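Local atomic coordinates of A rubisco-like protein (Burkholderia fungorum, PDB entry 3NWR), a protein that is of uncertain function but belongs to the Rubisco large-chain family, with an N-terminal domain and a TIM-barrel domain, and is probably a lyase. Residues S74-L80 against L121-G126; E143-H147 against R274-V280; N171-A176 against C200-A206. All coordinates share one frame. Numbering follows the deposited sequence.

Interaction 1: S74-L80 against L121-G126; sequences SLPNAWL and LGEVTG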
ATOM      1  N   SER A  74      -9.624 -12.059  16.384  1.00 20.26           N
ATOM      2  CA  SER A  74      -9.245 -12.233  14.984  1.00 20.75           C
ATOM      3  C   SER A  74      -7.759 -11.969  14.748  1.00 19.87           C
ATOM      4  O   SER A  74      -7.151 -12.578  13.867  1.00 23.23           O
ATOM      5  CB  SER A  74     -10.083 -11.327  14.083  1.00 19.24           C
ATOM      6  OG  SER A  74     -11.461 -11.669  14.145  1.00 20.57           O
ATOM      7  N   LEU A  75      -7.186 -11.056  15.528  1.00 18.07           N
ATOM      8  CA  LEU A  75      -5.781 -10.678  15.387  1.00 17.57           C
ATOM      9  C   LEU A  75      -5.049 -10.733  16.724  1.00 19.96           C
ATOM     10  O   LEU A  75      -5.627 -10.423  17.769  1.00 21.24           O
ATOM     11  CB  LEU A  75      -5.658  -9.253  14.838  1.00 17.95           C
ATOM     12  CG  LEU A  75      -6.348  -8.911  13.515  1.00 17.12           C
ATOM     13  CD1 LEU A  75      -6.282  -7.399  13.301  1.00 16.99           C
ATOM     14  CD2 LEU A  75      -5.700  -9.654  12.350  1.00 19.69           C
ATOM     15  N   PRO A  76      -3.765 -11.119  16.697  1.00 19.14           N
ATOM     16  CA  PRO A  76      -2.937 -10.993  17.901  1.00 18.27           C
ATOM     17  C   PRO A  76      -2.846  -9.541  18.347  1.00 20.53           C
ATOM     18  O   PRO A  76      -2.960  -8.619  17.532  1.00 20.50           O
ATOM     19  CB  PRO A  76      -1.553 -11.459  17.433  1.00 24.39           C
ATOM     20  CG  PRO A  76      -1.798 -12.257  16.201  1.00 26.25           C
ATOM     21  CD  PRO A  76      -3.019 -11.677  15.556  1.00 18.82           C
ATOM     22  N   ASN A  77      -2.630  -9.336  19.638  1.00 20.70           N
ATOM     23  CA  ASN A  77      -2.484  -7.995  20.163  1.00 17.31           C
ATOM     24  C   ASN A  77      -1.699  -8.033  21.463  1.00 19.88           C
ATOM     25  O   ASN A  77      -2.195  -8.538  22.467  1.00 21.30           O
ATOM     26  CB  ASN A  77      -3.866  -7.360  20.372  1.00 16.86           C
ATOM     27  CG  ASN A  77      -3.777  -5.944  20.889  1.00 17.52           C
ATOM     28  OD1 ASN A  77      -2.933  -5.633  21.726  1.00 17.92           O
ATOM     29  ND2 ASN A  77      -4.637  -5.068  20.381  1.00 17.67           N
ATOM     30  N   ALA A  78      -0.475  -7.508  21.434  1.00 19.72           N
ATOM     31  CA  ALA A  78       0.432  -7.599  22.578  1.00 20.64           C
ATOM     32  C   ALA A  78      -0.003  -6.743  23.766  1.00 26.32           C
ATOM     33  O   ALA A  78       0.209  -7.122  24.918  1.00 27.05           O
ATOM     34  CB  ALA A  78       1.856  -7.242  22.159  1.00 25.89           C
ATOM     35  N   TRP A  79      -0.602  -5.590  23.490  1.00 20.72           N
ATOM     36  CA  TRP A  79      -1.058  -4.708  24.553  1.00 21.50           C
ATOM     37  C   TRP A  79      -2.196  -5.364  25.329  1.00 24.02           C
ATOM     38  O   TRP A  79      -2.197  -5.361  26.560  1.00 24.41           O
ATOM     39  CB  TRP A  79      -1.490  -3.347  23.989  1.00 22.39           C
ATOM     40  CG  TRP A  79      -1.798  -2.320  25.043  1.00 24.64           C
ATOM     41  CD1 TRP A  79      -0.901  -1.542  25.719  1.00 23.19           C
ATOM     42  CD2 TRP A  79      -3.093  -1.960  25.536  1.00 24.46           C
ATOM     43  NE1 TRP A  79      -1.560  -0.720  26.605  1.00 27.05           N
ATOM     44  CE2 TRP A  79      -2.906  -0.958  26.511  1.00 27.56           C
ATOM     45  CE3 TRP A  79      -4.395  -2.387  25.244  1.00 27.00           C
ATOM     46  CZ2 TRP A  79      -3.973  -0.377  27.199  1.00 30.70           C
ATOM     47  CZ3 TRP A  79      -5.455  -1.808  25.928  1.00 28.50           C
ATOM     48  CH2 TRP A  79      -5.237  -0.813  26.896  1.00 28.93           C
ATOM     49  N   LEU A  80      -3.147  -5.948  24.611  1.00 22.34           N
ATOM     50  CA  LEU A  80      -4.277  -6.588  25.271  1.00 22.50           C
ATOM     51  C   LEU A  80      -3.847  -7.816  26.066  1.00 32.91           C
ATOM     52  O   LEU A  80      -4.362  -8.064  27.155  1.00 34.19           O
ATOM     53  CB  LEU A  80      -5.372  -6.948  24.263  1.00 22.83           C
ATOM     54  CG  LEU A  80      -6.181  -5.755  23.754  1.00 20.78           C
ATOM     55  CD1 LEU A  80      -7.098  -6.171  22.611  1.00 19.66           C
ATOM     56  CD2 LEU A  80      -6.989  -5.131  24.889  1.00 20.37           C
ATOM     57  N   LEU A 121      -4.061   0.036  16.579  1.00 15.19           N
ATOM     58  CA  LEU A 121      -4.525   0.412  17.917  1.00 15.91           C
ATOM     59  C   LEU A 121      -4.455  -0.749  18.894  1.00 15.39           C
ATOM     60  O   LEU A 121      -4.876  -1.859  18.585  1.00 15.63           O
ATOM     61  CB  LEU A 121      -5.956   0.958  17.864  1.00 17.62           C
ATOM     62  CG  LEU A 121      -6.170   2.271  17.106  1.00 19.81           C
ATOM     63  CD1 LEU A 121      -7.642   2.601  17.077  1.00 22.63           C
ATOM     64  CD2 LEU A 121      -5.401   3.407  17.744  1.00 25.11           C
ATOM     65  N   GLY A 122      -3.930  -0.473  20.085  1.00 16.67           N
ATOM     66  CA  GLY A 122      -3.841  -1.493  21.114  1.00 16.30           C
ATOM     67  C   GLY A 122      -5.206  -1.960  21.575  1.00 16.06           C
ATOM     68  O   GLY A 122      -5.343  -3.055  22.122  1.00 16.36           O
ATOM     69  N   GLU A 123      -6.223  -1.134  21.336  1.00 16.90           N
ATOM     70  CA  GLU A 123      -7.585  -1.454  21.763  1.00 17.15           C
ATOM     71  C   GLU A 123      -8.265  -2.533  20.924  1.00 18.78           C
ATOM     72  O   GLU A 123      -9.235  -3.145  21.369  1.00 19.63           O
ATOM     73  CB  GLU A 123      -8.466  -0.199  21.750  1.00 18.07           C
ATOM     74  CG  GLU A 123      -8.158   0.800  22.839  1.00 19.32           C
ATOM     75  CD  GLU A 123      -7.072   1.781  22.449  1.00 21.11           C
ATOM     76  OE1 GLU A 123      -6.464   1.621  21.367  1.00 20.20           O
ATOM     77  OE2 GLU A 123      -6.818   2.719  23.238  1.00 23.73           O
ATOM     78  N   VAL A 124      -7.774  -2.764  19.707  1.00 15.04           N
ATOM     79  CA  VAL A 124      -8.524  -3.590  18.760  1.00 15.36           C
ATOM     80  C   VAL A 124      -7.885  -4.927  18.387  1.00 15.75           C
ATOM     81  O   VAL A 124      -6.660  -5.055  18.316  1.00 16.89           O
ATOM     82  CB  VAL A 124      -8.839  -2.817  17.458  1.00 16.19           C
ATOM     83  CG1 VAL A 124      -9.572  -1.514  17.779  1.00 16.55           C
ATOM     84  CG2 VAL A 124      -7.560  -2.548  16.667  1.00 15.62           C
ATOM     85  N   THR A 125      -8.741  -5.912  18.146  1.00 14.88           N
ATOM     86  CA  THR A 125      -8.317  -7.196  17.606  1.00 16.57           C
ATOM     87  C   THR A 125      -8.873  -7.382  16.194  1.00 16.95           C
ATOM     88  O   THR A 125      -8.812  -8.470  15.622  1.00 17.16           O
ATOM     89  CB  THR A 125      -8.743  -8.366  18.524  1.00 16.89           C
ATOM     90  OG1 THR A 125     -10.158  -8.304  18.776  1.00 17.47           O
ATOM     91  CG2 THR A 125      -7.984  -8.284  19.839  1.00 16.68           C
ATOM     92  N   GLY A 126      -9.414  -6.300  15.643  1.00 15.96           N
ATOM     93  CA  GLY A 126      -9.922  -6.268  14.283  1.00 16.59           C
ATOM     94  C   GLY A 126     -10.302  -4.837  13.925  1.00 16.75           C
ATOM     95  O   GLY A 126     -10.897  -4.126  14.737  1.00 15.31           O
TER
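A side-chain amide can join a turn to the start of a helix, and Asn77 does so here. Asn77 ND2 donates to two carbonyl oxygens of the opposing loop, Gly122 O at 2.8 Å and Val124 O at 2.9 Å, the second with the straighter geometry. Both carbonyls belong to the type I beta turn Leu121-Val124, closed by Val124 N to Leu121 O at 3.2 Å. The other end of the amide faces its own chain: Asn77 OD1 accepts from Leu80 N at 2.9 Å, so the residue is the N-cap of helix 78-82 and fastens the start of that helix to the turn. Further out, the Leu80 side chain leans over the Gly122-Glu123 peptide, with CG 3.3 Å from Gly122 O, and its CD1 meets Thr125 CG2 at 3.6 Å. Trp79 comes close too, CE3 lying 3.3 Å from Gly122 O; Gly122, lacking a side chain, leaves room for the indole. At the far end Leu75 CD1 packs on Gly126 CA at 3.9 Å. The hydroxyls of Ser74 and Thr125 both turn to the carboxylate of Glu22, which faces Thr125 and Gly126 across a classic beta bulge where strand 126-133 joins strand 14-23. Helix 27-37 packs against Glu123 and Val124, while the second subunit brings Arg293 to the carbonyls of Pro76 and Val124, placing this corner of the N-terminal domain at the dimer interface.

Interaction 2: E143-H147 against R274-V280; sequences ELPRH and RRTTPLV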
ATOM      1  N   GLU A 143      -9.005  14.271  -8.927  1.00 14.73           N
ATOM      2  CA  GLU A 143      -8.994  14.051 -10.364  1.00 14.22           C
ATOM      3  C   GLU A 143     -10.155  13.182 -10.817  1.00 14.93           C
ATOM      4  O   GLU A 143     -10.488  12.193 -10.168  1.00 15.07           O
ATOM      5  CB  GLU A 143      -7.668  13.421 -10.794  1.00 16.69           C
ATOM      6  CG  GLU A 143      -6.477  14.370 -10.653  1.00 17.09           C
ATOM      7  CD  GLU A 143      -6.536  15.512 -11.660  1.00 18.15           C
ATOM      8  OE1 GLU A 143      -7.075  15.302 -12.759  1.00 25.46           O
ATOM      9  OE2 GLU A 143      -6.042  16.616 -11.356  1.00 31.97           O
ATOM     10  N   LEU A 144     -10.752  13.556 -11.949  1.00 16.26           N
ATOM     11  CA  LEU A 144     -11.780  12.749 -12.593  1.00 15.16           C
ATOM     12  C   LEU A 144     -11.142  11.812 -13.608  1.00 13.91           C
ATOM     13  O   LEU A 144     -10.065  12.098 -14.126  1.00 15.36           O
ATOM     14  CB  LEU A 144     -12.762  13.668 -13.323  1.00 17.25           C
ATOM     15  CG  LEU A 144     -13.585  14.588 -12.427  1.00 20.70           C
ATOM     16  CD1 LEU A 144     -14.285  15.654 -13.270  1.00 24.83           C
ATOM     17  CD2 LEU A 144     -14.592  13.780 -11.631  1.00 22.25           C
ATOM     18  N   PRO A 145     -11.821  10.701 -13.917  1.00 13.92           N
ATOM     19  CA  PRO A 145     -11.334   9.870 -15.020  1.00 12.58           C
ATOM     20  C   PRO A 145     -11.346  10.698 -16.306  1.00 13.88           C
ATOM     21  O   PRO A 145     -12.336  11.379 -16.596  1.00 16.17           O
ATOM     22  CB  PRO A 145     -12.358   8.737 -15.108  1.00 16.20           C
ATOM     23  CG  PRO A 145     -13.527   9.167 -14.293  1.00 17.68           C
ATOM     24  CD  PRO A 145     -13.086  10.215 -13.340  1.00 15.19           C
ATOM     25  N   ARG A 146     -10.248  10.661 -17.049  1.00 12.97           N
ATOM     26  CA  ARG A 146     -10.160  11.384 -18.311  1.00 14.82           C
ATOM     27  C   ARG A 146     -11.064  10.748 -19.373  1.00 16.01           C
ATOM     28  O   ARG A 146     -11.637  11.445 -20.223  1.00 17.48           O
ATOM     29  CB  ARG A 146      -8.710  11.377 -18.789  1.00 17.96           C
ATOM     30  CG  ARG A 146      -8.407  12.386 -19.853  1.00 23.38           C
ATOM     31  CD  ARG A 146      -6.938  12.330 -20.251  1.00 22.33           C
ATOM     32  NE  ARG A 146      -6.031  12.887 -19.247  1.00 24.78           N
ATOM     33  CZ  ARG A 146      -5.579  14.139 -19.266  1.00 25.58           C
ATOM     34  NH1 ARG A 146      -5.972  14.964 -20.227  1.00 22.85           N
ATOM     35  NH2 ARG A 146      -4.736  14.574 -18.330  1.00 20.29           N
ATOM     36  N   HIS A 147     -11.188   9.423 -19.317  1.00 13.35           N
ATOM     37  CA  HIS A 147     -11.877   8.649 -20.347  1.00 14.42           C
ATOM     38  C   HIS A 147     -13.003   7.782 -19.815  1.00 13.91           C
ATOM     39  O   HIS A 147     -14.084   7.722 -20.408  1.00 16.81           O
ATOM     40  CB  HIS A 147     -10.878   7.759 -21.083  1.00 14.08           C
ATOM     41  CG  HIS A 147      -9.858   8.533 -21.851  1.00 14.31           C
ATOM     42  ND1 HIS A 147     -10.166   9.226 -23.005  1.00 17.28           N
ATOM     43  CD2 HIS A 147      -8.546   8.762 -21.611  1.00 15.00           C
ATOM     44  CE1 HIS A 147      -9.080   9.832 -23.452  1.00 17.53           C
ATOM     45  NE2 HIS A 147      -8.084   9.570 -22.623  1.00 15.59           N
ATOM     46  N   ARG A 274      -1.541  11.231 -13.734  1.00 13.22           N
ATOM     47  CA  ARG A 274      -2.848  11.513 -14.333  1.00 12.67           C
ATOM     48  C   ARG A 274      -2.898  12.893 -14.964  1.00 14.13           C
ATOM     49  O   ARG A 274      -3.527  13.077 -16.018  1.00 15.47           O
ATOM     50  CB  ARG A 274      -3.944  11.407 -13.272  1.00 13.43           C
ATOM     51  CG  ARG A 274      -5.289  12.033 -13.665  1.00 13.59           C
ATOM     52  CD  ARG A 274      -6.128  11.100 -14.559  1.00 14.07           C
ATOM     53  NE  ARG A 274      -5.571  10.955 -15.902  1.00 19.45           N
ATOM     54  CZ  ARG A 274      -6.027  10.123 -16.840  1.00 18.87           C
ATOM     55  NH1 ARG A 274      -7.077   9.314 -16.620  1.00 15.18           N
ATOM     56  NH2 ARG A 274      -5.424  10.120 -18.018  1.00 13.98           N
ATOM     57  N   ARG A 275      -2.259  13.866 -14.321  1.00 14.71           N
ATOM     58  CA  ARG A 275      -2.307  15.236 -14.818  1.00 15.71           C
ATOM     59  C   ARG A 275      -1.487  15.447 -16.087  1.00 17.75           C
ATOM     60  O   ARG A 275      -1.742  16.385 -16.840  1.00 21.02           O
ATOM     61  CB  ARG A 275      -1.856  16.220 -13.741  1.00 16.54           C
ATOM     62  CG  ARG A 275      -2.872  16.455 -12.643  1.00 19.30           C
ATOM     63  CD  ARG A 275      -2.541  17.744 -11.892  1.00 21.99           C
ATOM     64  NE  ARG A 275      -1.162  17.718 -11.426  1.00 25.07           N
ATOM     65  CZ  ARG A 275      -0.777  17.127 -10.301  1.00 24.32           C
ATOM     66  NH1 ARG A 275      -1.676  16.531  -9.525  1.00 25.42           N
ATOM     67  NH2 ARG A 275       0.501  17.134  -9.956  1.00 18.82           N
ATOM     68  N   THR A 276      -0.503  14.592 -16.328  1.00 14.10           N
ATOM     69  CA  THR A 276       0.382  14.806 -17.474  1.00 15.11           C
ATOM     70  C   THR A 276       0.184  13.838 -18.648  1.00 19.24           C
ATOM     71  O   THR A 276       0.755  14.054 -19.720  1.00 25.24           O
ATOM     72  CB  THR A 276       1.871  14.866 -17.050  1.00 21.20           C
ATOM     73  OG1 THR A 276       2.215  13.685 -16.319  1.00 19.49           O
ATOM     74  CG2 THR A 276       2.114  16.080 -16.171  1.00 20.29           C
ATOM     75  N   THR A 277      -0.608  12.784 -18.474  1.00 14.41           N
ATOM     76  CA  THR A 277      -0.903  11.916 -19.615  1.00 15.94           C
ATOM     77  C   THR A 277      -2.360  11.967 -20.057  1.00 16.63           C
ATOM     78  O   THR A 277      -3.278  11.904 -19.234  1.00 16.70           O
ATOM     79  CB  THR A 277      -0.496  10.450 -19.400  1.00 16.86           C
ATOM     80  OG1 THR A 277      -0.714   9.724 -20.622  1.00 17.97           O
ATOM     81  CG2 THR A 277      -1.323   9.819 -18.311  1.00 16.98           C
ATOM     82  N   PRO A 278      -2.569  12.072 -21.376  1.00 14.26           N
ATOM     83  CA  PRO A 278      -3.924  12.071 -21.937  1.00 13.82           C
ATOM     84  C   PRO A 278      -4.431  10.668 -22.249  1.00 16.71           C
ATOM     85  O   PRO A 278      -5.517  10.532 -22.816  1.00 14.69           O
ATOM     86  CB  PRO A 278      -3.746  12.863 -23.235  1.00 14.83           C
ATOM     87  CG  PRO A 278      -2.354  12.540 -23.661  1.00 15.16           C
ATOM     88  CD  PRO A 278      -1.549  12.410 -22.384  1.00 15.05           C
ATOM     89  N   LEU A 279      -3.658   9.647 -21.888  1.00 14.89           N
ATOM     90  CA  LEU A 279      -4.002   8.264 -22.195  1.00 14.95           C
ATOM     91  C   LEU A 279      -4.986   7.696 -21.176  1.00 13.13           C
ATOM     92  O   LEU A 279      -5.197   8.271 -20.110  1.00 15.15           O
ATOM     93  CB  LEU A 279      -2.736   7.401 -22.234  1.00 13.60           C
ATOM     94  CG  LEU A 279      -1.647   7.912 -23.178  1.00 13.17           C
ATOM     95  CD1 LEU A 279      -0.353   7.149 -22.992  1.00 14.45           C
ATOM     96  CD2 LEU A 279      -2.142   7.811 -24.615  1.00 16.28           C
ATOM     97  N   VAL A 280      -5.599   6.576 -21.531  1.00 12.31           N
ATOM     98  CA  VAL A 280      -6.397   5.801 -20.580  1.00 12.74           C
ATOM     99  C   VAL A 280      -5.473   5.242 -19.504  1.00 12.78           C
ATOM    100  O   VAL A 280      -4.416   4.700 -19.809  1.00 13.70           O
ATOM    101  CB  VAL A 280      -7.101   4.644 -21.302  1.00 13.10           C
ATOM    102  CG1 VAL A 280      -7.855   3.757 -20.304  1.00 14.78           C
ATOM    103  CG2 VAL A 280      -8.056   5.187 -22.355  1.00 14.93           C
TER
HETATM  104  O   HOH W   1      -4.670  17.092  -9.228  1.00 28.20           O
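This largely polar loop-to-helix-end contact sets the segment leading into helix 148-156 against the end of helix 267-276 and the turn into strand 280-284 of the TIM barrel. It shows how backbone carbonyls at a helix end and in the following loop can be met by side-chain donors: Arg146 NH2 gives a hydrogen bond to Arg274 O at 3.0 Å, and His147 NE2 a nearly linear one to Pro278 O at 2.7 Å. Arg274 holds the turn from within, its NH2 donating to Thr277 O at 3.0 Å and Leu279 O at 2.8 Å, while an ST turn links Thr277 OG1 to Leu279 N. Arg146 NE also lies 3.1 Å from Arg274 NH2, two donors of like charge; a salt bridge to Asp314 meets the charge of Arg274. A water joins Glu143 OE2 to Arg275 NH1; Arg275 also forms salt bridges to Asp239 and Asp241 of the second subunit. Helix 240-252 packs against Thr277, Pro278 and Leu279, and Val280 enters the barrel sheet beside strand 257-261.

Interaction 3: N171-A176 against C200-A206; sequences NVGLSA and CANPAHA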
ATOM      1  N   ASN A 171       4.039 -14.325 -18.914  1.00 18.32           N
ATOM      2  CA  ASN A 171       3.900 -13.040 -18.222  1.00 16.96           C
ATOM      3  C   ASN A 171       5.083 -12.130 -18.469  1.00 18.09           C
ATOM      4  O   ASN A 171       4.935 -10.919 -18.622  1.00 16.15           O
ATOM      5  CB  ASN A 171       3.768 -13.252 -16.711  1.00 17.75           C
ATOM      6  CG  ASN A 171       2.522 -14.023 -16.326  1.00 21.09           C
ATOM      7  OD1 ASN A 171       1.531 -14.040 -17.055  1.00 21.58           O
ATOM      8  ND2 ASN A 171       2.563 -14.658 -15.157  1.00 20.91           N
ATOM      9  N   VAL A 172       6.267 -12.727 -18.466  1.00 17.30           N
ATOM     10  CA  VAL A 172       7.503 -11.989 -18.668  1.00 16.55           C
ATOM     11  C   VAL A 172       8.517 -12.969 -19.254  1.00 18.07           C
ATOM     12  O   VAL A 172       8.446 -14.167 -18.986  1.00 17.70           O
ATOM     13  CB  VAL A 172       8.008 -11.355 -17.335  1.00 15.05           C
ATOM     14  CG1 VAL A 172       8.396 -12.435 -16.295  1.00 16.77           C
ATOM     15  CG2 VAL A 172       9.156 -10.396 -17.598  1.00 16.20           C
ATOM     16  N   GLY A 173       9.433 -12.477 -20.078  1.00 18.15           N
ATOM     17  CA  GLY A 173      10.467 -13.342 -20.628  1.00 18.70           C
ATOM     18  C   GLY A 173      10.590 -13.310 -22.139  1.00 17.66           C
ATOM     19  O   GLY A 173      11.655 -13.615 -22.682  1.00 21.30           O
ATOM     20  N   LEU A 174       9.504 -12.974 -22.831  1.00 18.90           N
ATOM     21  CA  LEU A 174       9.576 -12.764 -24.273  1.00 18.62           C
ATOM     22  C   LEU A 174      10.439 -11.560 -24.604  1.00 17.48           C
ATOM     23  O   LEU A 174      10.505 -10.592 -23.846  1.00 19.51           O
ATOM     24  CB  LEU A 174       8.187 -12.544 -24.875  1.00 16.89           C
ATOM     25  CG  LEU A 174       7.154 -13.668 -24.782  1.00 17.07           C
ATOM     26  CD1 LEU A 174       5.849 -13.214 -25.413  1.00 20.39           C
ATOM     27  CD2 LEU A 174       7.658 -14.942 -25.450  1.00 20.99           C
ATOM     28  N   SER A 175      11.096 -11.611 -25.757  1.00 19.12           N
ATOM     29  CA  SER A 175      11.800 -10.438 -26.257  1.00 20.78           C
ATOM     30  C   SER A 175      10.789  -9.420 -26.784  1.00 17.35           C
ATOM     31  O   SER A 175       9.600  -9.726 -26.923  1.00 17.18           O
ATOM     32  CB  SER A 175      12.740 -10.842 -27.391  1.00 19.12           C
ATOM     33  OG  SER A 175      11.990 -11.210 -28.533  1.00 20.28           O
ATOM     34  N   ALA A 176      11.260  -8.218 -27.105  1.00 17.68           N
ATOM     35  CA  ALA A 176      10.376  -7.213 -27.677  1.00 18.20           C
ATOM     36  C   ALA A 176       9.782  -7.715 -28.987  1.00 20.70           C
ATOM     37  O   ALA A 176       8.590  -7.569 -29.227  1.00 19.00           O
ATOM     38  CB  ALA A 176      11.105  -5.887 -27.881  1.00 20.79           C
ATOM     39  N   CYS A 200       5.531  -7.725 -15.689  1.00 13.24           N
ATOM     40  CA  CYS A 200       6.312  -7.252 -16.828  1.00 13.31           C
ATOM     41  C   CYS A 200       6.134  -5.756 -17.004  1.00 12.71           C
ATOM     42  O   CYS A 200       5.065  -5.303 -17.402  1.00 14.30           O
ATOM     43  CB  CYS A 200       5.857  -7.954 -18.106  1.00 14.64           C
ATOM     44  SG  CYS A 200       6.850  -7.487 -19.540  1.00 16.14           S
ATOM     45  N   ALA A 201       7.175  -4.991 -16.703  1.00 12.01           N
ATOM     46  CA  ALA A 201       7.143  -3.544 -16.882  1.00 11.06           C
ATOM     47  C   ALA A 201       8.330  -3.106 -17.730  1.00 13.48           C
ATOM     48  O   ALA A 201       8.159  -2.718 -18.886  1.00 15.55           O
ATOM     49  CB  ALA A 201       7.140  -2.837 -15.537  1.00 14.09           C
ATOM     50  N   ASN A 202       9.529  -3.180 -17.153  1.00 15.31           N
ATOM     51  CA  ASN A 202      10.749  -2.811 -17.873  1.00 15.63           C
ATOM     52  C   ASN A 202      11.824  -3.896 -17.719  1.00 15.44           C
ATOM     53  O   ASN A 202      12.939  -3.621 -17.277  1.00 16.99           O
ATOM     54  CB  ASN A 202      11.254  -1.457 -17.375  1.00 16.98           C
ATOM     55  CG  ASN A 202      12.321  -0.853 -18.276  1.00 19.95           C
ATOM     56  OD1 ASN A 202      12.402  -1.153 -19.472  1.00 19.26           O
ATOM     57  ND2 ASN A 202      13.141   0.014 -17.699  1.00 20.94           N
ATOM     58  N   PRO A 203      11.481  -5.145 -18.071  1.00 14.94           N
ATOM     59  CA  PRO A 203      12.438  -6.243 -17.903  1.00 15.43           C
ATOM     60  C   PRO A 203      13.610  -6.109 -18.868  1.00 17.57           C
ATOM     61  O   PRO A 203      13.465  -5.504 -19.924  1.00 19.20           O
ATOM     62  CB  PRO A 203      11.613  -7.476 -18.273  1.00 15.85           C
ATOM     63  CG  PRO A 203      10.635  -6.956 -19.307  1.00 15.74           C
ATOM     64  CD  PRO A 203      10.298  -5.554 -18.851  1.00 17.20           C
ATOM     65  N   ALA A 204      14.750  -6.691 -18.521  1.00 20.00           N
ATOM     66  CA  ALA A 204      15.876  -6.733 -19.449  1.00 20.04           C
ATOM     67  C   ALA A 204      15.506  -7.485 -20.736  1.00 22.65           C
ATOM     68  O   ALA A 204      16.016  -7.176 -21.815  1.00 20.35           O
ATOM     69  CB  ALA A 204      17.102  -7.359 -18.775  1.00 18.93           C
ATOM     70  N   HIS A 205      14.597  -8.455 -20.623  1.00 19.90           N
ATOM     71  CA  HIS A 205      14.185  -9.267 -21.771  1.00 18.82           C
ATOM     72  C   HIS A 205      13.517  -8.451 -22.875  1.00 19.52           C
ATOM     73  O   HIS A 205      13.645  -8.753 -24.065  1.00 20.46           O
ATOM     74  CB  HIS A 205      13.227 -10.367 -21.318  1.00 22.09           C
ATOM     75  CG  HIS A 205      13.760 -11.203 -20.198  1.00 21.01           C
ATOM     76  ND1 HIS A 205      13.101 -11.354 -18.996  1.00 21.77           N
ATOM     77  CD2 HIS A 205      14.898 -11.930 -20.099  1.00 20.74           C
ATOM     78  CE1 HIS A 205      13.805 -12.148 -18.210  1.00 18.59           C
ATOM     79  NE2 HIS A 205      14.904 -12.503 -18.851  1.00 26.57           N
ATOM     80  N   ALA A 206      12.779  -7.430 -22.465  1.00 19.98           N
ATOM     81  CA  ALA A 206      11.995  -6.630 -23.392  1.00 18.81           C
ATOM     82  C   ALA A 206      11.751  -5.275 -22.757  1.00 18.71           C
ATOM     83  O   ALA A 206      10.648  -4.993 -22.290  1.00 18.24           O
ATOM     84  CB  ALA A 206      10.673  -7.320 -23.708  1.00 15.64           C
TER
HETATM   85  O   HOH W   2      13.946  -7.216 -26.564  1.00 23.75           O
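Both segments are loops, the first running into helix 176-189 at Ala176, and they approach each other at both ends, with CA atoms 5.2 Å apart at Val172 and Cys200 and 4.6 Å apart at Ala176 and Ala206. In between, the 200-206 loop bows away and returns through a backbone hydrogen bond from Ala206 N to Pro203 O of 3.3 Å. Gly173 adopts a positive phi of 127° at which a CB would strike the preceding carbonyl, a bend that calls for glycine. At the helix N-cap, Ser175 CA directs a CA-H...O contact to His205 O at 3.3 Å, and a water bridges Ala176 N and His205 O, 2.9 Å from each. Among the side chains, Val172 sits in the bowl of the other loop: its CB is 4.1 Å from Cys200 CB and its CG2 3.9 Å from Pro203 CB. The edge of the His205 ring also faces Val172 CG2, with ND1 at 4.3 Å, while Ala206 CB rests 3.3 Å from Leu174 O. Asn102 of the second subunit packs on Pro203 and His205. The first loop follows strand 163-165 of the barrel; the second comes soon after the carboxylated Lys195 and leads into helix 208-226. The chemistry is mainly van der Waals and weakly polar: without a direct hydrogen bond, small apolar groups, one CA-H...O contact and a shared water join the loops at the subunit interface.

Read from the N terminus, the chain first closes interaction 1, where residues 74-80 meet 121-126 some 40 residues later and tie the start of helix 78-82 to the entrance of strand 126-133 in the N-terminal domain. The chain then opens the long loop of interaction 2, from 143-147 to 274-280, which spans the early strands and helices of the barrel. Interaction 3, between 171-176 and 200-206, closes within that span as a short loop around helix 176-189. Interaction 1 is thus in series with the other two, and none cross. Its centre lies about 41 Å and 43 Å from those of interactions 2 and 3, whose centres are about 26 Å apart; all three reach the second subunit.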